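Putative transcriptional regulator, LysR family (Vibrio parahaemolyticus, PDB 3OXN) is probably a DNA-binding transcription factor of the LysR family, represented here by its C-terminal substrate-binding (effector) domain without the DNA-binding helix-turn-helix. Local coordinates at residues 109-112 with 113-117; 59-62 with 63-67. All coordinates share one frame; numbering follows the deposited sequence.

Contact 1: 109-112 with 113-117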
loop_
_atom_site.group_PDB
_atom_site.type_symbol
_atom_site.label_atom_id
_atom_site.label_comp_id
_atom_site.label_asym_id
_atom_site.label_seq_id
_atom_site.Cartn_x
_atom_site.Cartn_y
_atom_site.Cartn_z
ATOM N N SER A 109 8.866 -14.790 -24.421
ATOM C CA SER A 109 9.287 -16.146 -24.142
ATOM C C SER A 109 10.017 -16.199 -22.818
ATOM O O SER A 109 10.544 -15.198 -22.353
ATOM C CB SER A 109 10.199 -16.646 -25.254
ATOM O OG SER A 109 11.371 -17.236 -24.719
ATOM N N LEU A 110 10.027 -17.370 -22.204
ATOM C CA LEU A 110 10.851 -17.592 -21.034
ATOM C C LEU A 110 12.193 -16.890 -21.203
ATOM O O LEU A 110 12.524 -15.989 -20.443
ATOM C CB LEU A 110 11.072 -19.083 -20.801
ATOM C CG LEU A 110 11.931 -19.405 -19.580
ATOM C CD1 LEU A 110 11.152 -19.213 -18.282
ATOM C CD2 LEU A 110 12.468 -20.829 -19.687
ATOM N N ASP A 111 12.969 -17.277 -22.204
ATOM C CA ASP A 111 14.252 -16.626 -22.353
ATOM C C ASP A 111 14.112 -15.120 -22.229
ATOM O O ASP A 111 14.848 -14.506 -21.478
ATOM C CB ASP A 111 14.955 -16.962 -23.666
ATOM C CG ASP A 111 16.228 -16.132 -23.860
ATOM O OD1 ASP A 111 17.078 -16.113 -22.932
ATOM O OD2 ASP A 111 16.374 -15.480 -24.921
ATOM N N ASP A 112 13.179 -14.516 -22.952
ATOM C CA ASP A 112 13.032 -13.063 -22.882
ATOM C C ASP A 112 12.808 -12.627 -21.443
ATOM O O ASP A 112 13.426 -11.668 -20.963
ATOM C CB ASP A 112 11.867 -12.581 -23.746
ATOM C CG ASP A 112 11.920 -13.125 -25.160
ATOM O OD1 ASP A 112 11.711 -14.350 -25.347
ATOM O OD2 ASP A 112 12.159 -12.313 -26.081
ATOM N N TYR A 113 11.917 -13.334 -20.758
ATOM C CA TYR A 113 11.636 -13.052 -19.358
ATOM C C TYR A 113 12.951 -13.014 -18.560
ATOM O O TYR A 113 13.257 -12.029 -17.876
ATOM C CB TYR A 113 10.676 -14.117 -18.814
ATOM C CG TYR A 113 10.122 -13.860 -17.432
ATOM C CD1 TYR A 113 10.611 -14.541 -16.334
ATOM C CD2 TYR A 113 9.091 -12.950 -17.235
ATOM C CE1 TYR A 113 10.104 -14.316 -15.079
ATOM C CE2 TYR A 113 8.575 -12.713 -15.990
ATOM C CZ TYR A 113 9.084 -13.397 -14.905
ATOM O OH TYR A 113 8.583 -13.158 -13.635
ATOM N N LEU A 114 13.737 -14.079 -18.685
ATOM C CA LEU A 114 14.984 -14.242 -17.936
ATOM C C LEU A 114 16.139 -13.293 -18.320
ATOM O O LEU A 114 17.176 -13.294 -17.656
ATOM C CB LEU A 114 15.458 -15.700 -18.015
ATOM C CG LEU A 114 14.969 -16.644 -16.911
ATOM C CD1 LEU A 114 13.608 -16.256 -16.389
ATOM C CD2 LEU A 114 14.959 -18.077 -17.410
ATOM N N SER A 115 15.964 -12.482 -19.364
ATOM C CA SER A 115 17.023 -11.577 -19.810
ATOM C C SER A 115 16.800 -10.137 -19.388
ATOM O O SER A 115 17.564 -9.263 -19.772
ATOM C CB SER A 115 17.138 -11.566 -21.340
ATOM O OG SER A 115 16.544 -12.704 -21.925
ATOM N N HIS A 116 15.740 -9.870 -18.642
ATOM C CA HIS A 116 15.373 -8.485 -18.356
ATOM C C HIS A 116 15.281 -8.216 -16.856
ATOM O O HIS A 116 15.047 -9.145 -16.070
ATOM C CB HIS A 116 14.038 -8.141 -19.033
ATOM C CG HIS A 116 14.134 -7.943 -20.513
ATOM N ND1 HIS A 116 14.277 -6.698 -21.089
ATOM C CD2 HIS A 116 14.092 -8.827 -21.535
ATOM C CE1 HIS A 116 14.326 -6.826 -22.405
ATOM N NE2 HIS A 116 14.217 -8.108 -22.702
ATOM N N PRO A 117 15.452 -6.940 -16.458
ATOM C CA PRO A 117 15.335 -6.542 -15.049
ATOM C C PRO A 117 13.897 -6.754 -14.607
ATOM O O PRO A 117 12.985 -6.424 -15.363
ATOM C CB PRO A 117 15.624 -5.038 -15.072
ATOM C CG PRO A 117 15.970 -4.696 -16.482
ATOM C CD PRO A 117 15.512 -5.780 -17.358
#
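H116 reaches back to D112 and lays the edge of its imidazole against that residue's carbonyl. Outward along the side chain, H116 CB sits 4.1 Å from D112 O, and a CG placed beside the backbone N (chi1 -75°) swings the ring round, H116 CG lying 3.8 Å from D112 O. H116 CD2 makes the closest approach, 3.0 Å from D112 O, which lies in the ring plane; beyond it H116 NE2 is 4.0 Å from D112 O. Elsewhere the same ring meets H101. D112 O also accepts the backbone bond from S115 N at 3.1 Å. One residue earlier, S115 OG donates to D111 O from above the carbonyl plane. Along the helix L110 and L114 meet as branched side chains lying obliquely to one another, L110 CG 4.0 Å from L114 CD2. Y113 N closes the first turn onto S109 O at 2.8 Å, while the Y113 ring turns inward, its OH bonded to T165 of strand 163-167. This is a short helix with S109 at its N-cap position and a serine side chain bonded back to a carbonyl one turn earlier, and it leads into strand 117-120 of a periplasmic-binding-protein-like LysR effector domain.

Contact 2: 59-62 with 63-67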
loop_
_atom_site.group_PDB
_atom_site.type_symbol
_atom_site.label_atom_id
_atom_site.label_comp_id
_atom_site.label_asym_id
_atom_site.label_seq_id
_atom_site.Cartn_x
_atom_site.Cartn_y
_atom_site.Cartn_z
ATOM N N ARG A 59 2.484 -12.426 11.565
ATOM C CA ARG A 59 1.708 -12.050 12.737
ATOM C C ARG A 59 0.222 -12.122 12.440
ATOM O O ARG A 59 -0.579 -11.506 13.133
ATOM C CB ARG A 59 2.055 -10.619 13.191
ATOM C CG ARG A 59 3.536 -10.326 13.271
ATOM C CD ARG A 59 3.841 -9.209 14.263
ATOM N NE ARG A 59 3.179 -9.434 15.547
ATOM C CZ ARG A 59 2.239 -8.641 16.060
ATOM N NH1 ARG A 59 1.850 -7.543 15.414
ATOM N NH2 ARG A 59 1.700 -8.938 17.234
ATOM N N LEU A 60 -0.139 -12.864 11.397
ATOM C CA LEU A 60 -1.533 -13.018 10.997
ATOM C C LEU A 60 -2.440 -13.316 12.192
ATOM O O LEU A 60 -3.429 -12.607 12.446
ATOM C CB LEU A 60 -1.659 -14.139 9.964
ATOM C CG LEU A 60 -3.079 -14.562 9.564
ATOM C CD1 LEU A 60 -3.790 -13.434 8.848
ATOM C CD2 LEU A 60 -3.054 -15.810 8.705
ATOM N N SER A 61 -2.104 -14.383 12.911
ATOM C CA SER A 61 -2.920 -14.832 14.025
ATOM C C SER A 61 -2.814 -13.897 15.219
ATOM O O SER A 61 -3.772 -13.737 15.975
ATOM C CB SER A 61 -2.531 -16.243 14.436
ATOM O OG SER A 61 -3.336 -16.683 15.509
ATOM N N ASP A 62 -1.655 -13.275 15.394
ATOM C CA ASP A 62 -1.509 -12.317 16.467
ATOM C C ASP A 62 -2.372 -11.106 16.174
ATOM O O ASP A 62 -2.921 -10.466 17.079
ATOM C CB ASP A 62 -0.048 -11.897 16.634
ATOM C CG ASP A 62 0.728 -12.863 17.492
ATOM O OD1 ASP A 62 0.122 -13.872 17.929
ATOM O OD2 ASP A 62 1.936 -12.622 17.720
ATOM N N GLN A 63 -2.480 -10.794 14.892
ATOM C CA GLN A 63 -3.219 -9.625 14.467
ATOM C C GLN A 63 -4.733 -9.797 14.698
ATOM O O GLN A 63 -5.386 -8.897 15.228
ATOM C CB GLN A 63 -2.879 -9.280 13.012
ATOM C CG GLN A 63 -2.612 -7.796 12.808
ATOM C CD GLN A 63 -1.899 -7.489 11.510
ATOM O OE1 GLN A 63 -1.298 -8.376 10.890
ATOM N NE2 GLN A 63 -1.948 -6.216 11.095
ATOM N N LEU A 64 -5.281 -10.957 14.338
ATOM C CA LEU A 64 -6.690 -11.226 14.597
ATOM C C LEU A 64 -6.943 -11.478 16.082
ATOM O O LEU A 64 -7.988 -11.102 16.619
ATOM C CB LEU A 64 -7.187 -12.419 13.776
ATOM C CG LEU A 64 -7.163 -12.323 12.255
ATOM C CD1 LEU A 64 -7.379 -13.717 11.722
ATOM C CD2 LEU A 64 -8.193 -11.349 11.717
ATOM N N THR A 65 -5.988 -12.121 16.742
ATOM C CA THR A 65 -6.138 -12.466 18.156
ATOM C C THR A 65 -5.886 -11.309 19.139
ATOM O O THR A 65 -6.679 -11.078 20.049
ATOM C CB THR A 65 -5.232 -13.636 18.538
ATOM O OG1 THR A 65 -5.492 -14.731 17.657
ATOM C CG2 THR A 65 -5.497 -14.071 19.960
ATOM N N TYR A 66 -4.803 -10.572 18.967
ATOM C CA TYR A 66 -4.456 -9.587 19.984
ATOM C C TYR A 66 -4.652 -8.132 19.582
ATOM O O TYR A 66 -4.928 -7.298 20.427
ATOM C CB TYR A 66 -3.022 -9.808 20.478
ATOM C CG TYR A 66 -2.822 -11.156 21.109
ATOM C CD1 TYR A 66 -3.303 -11.421 22.379
ATOM C CD2 TYR A 66 -2.166 -12.169 20.431
ATOM C CE1 TYR A 66 -3.123 -12.666 22.969
ATOM C CE2 TYR A 66 -1.987 -13.415 21.009
ATOM C CZ TYR A 66 -2.463 -13.652 22.277
ATOM O OH TYR A 66 -2.284 -14.876 22.858
ATOM N N GLU A 67 -4.517 -7.828 18.301
ATOM C CA GLU A 67 -4.506 -6.440 17.856
ATOM C C GLU A 67 -5.896 -5.915 17.490
ATOM O O GLU A 67 -6.027 -4.755 17.114
ATOM C CB GLU A 67 -3.590 -6.285 16.637
ATOM C CG GLU A 67 -2.389 -7.230 16.613
ATOM C CD GLU A 67 -1.050 -6.520 16.782
ATOM O OE1 GLU A 67 -1.005 -5.269 16.747
ATOM O OE2 GLU A 67 -0.037 -7.229 16.940
#
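S61 O takes two hydrogen bonds from T65, one from the backbone N at 2.8 Å and one from the hydroxyl OG1 at 2.6 Å. The two donors come from opposite faces of the carbonyl plane, each tilted out of it. With OG1 beside its own backbone N (chi1 -54°), T65 can bring both groups to the same acceptor, which pins the rotation of the hydroxyl. CG2, the other branch, lies over the centre of the Y66 ring. That ring turns its edge to D62, whose OD1 sits in the ring plane 3.8 Å from Y66 CE2; carboxylate and ring planes stand 76° apart. The main chain repeats the link, Y66 N donating to D62 O at 2.7 Å, with a weak bond from E67 N to the same oxygen.

On another side R59 and E67 are modelled as a salt bridge, guanidinium and carboxylate planes steeply turned against each other. R59 NH1 and NH2 both point to E67 OE2, but the exact position of OE2, and with it the very short lengths, is not to be relied on. R59 NH1 also bonds Q56 OE1, and R59 NH2 makes a long salt bridge, 3.7 Å, with D62 OD2. Q63 N donates to R59 O, while its side-chain amide is held by P54 O and Q56 N. L60 and L64 face the sheet, both touching A72. This short helix, with L60 and L64 on the sheet side and a salt-bridge network of R59, D62 and E67 around it, is the connection of a beta-alpha-beta crossover between the parallel strands 49-54 and 71-74.

From the N terminus, the chain runs through strand 20-25, helix 28-44 and strand 49-54 before contact 2 forms the helical turn that carries it to strand 71-74 of the first mixed sheet. It then passes along strands 83-89 and 93-98, the latter already in the second sheet, and contact 1 forms the short helix before strand 117-120 there. Each contact closes only a turn or so of its own helix, so the two follow in series, neither nested nor crossed. Their centres lie about 39 Å apart, on opposite sides of the chain's centre. Helix 60-65 packs on the sheet of strands 71-74, 194-199 and 83-89, whereas helix 110-114 touches that of 117-120 and 163-167 through Y113.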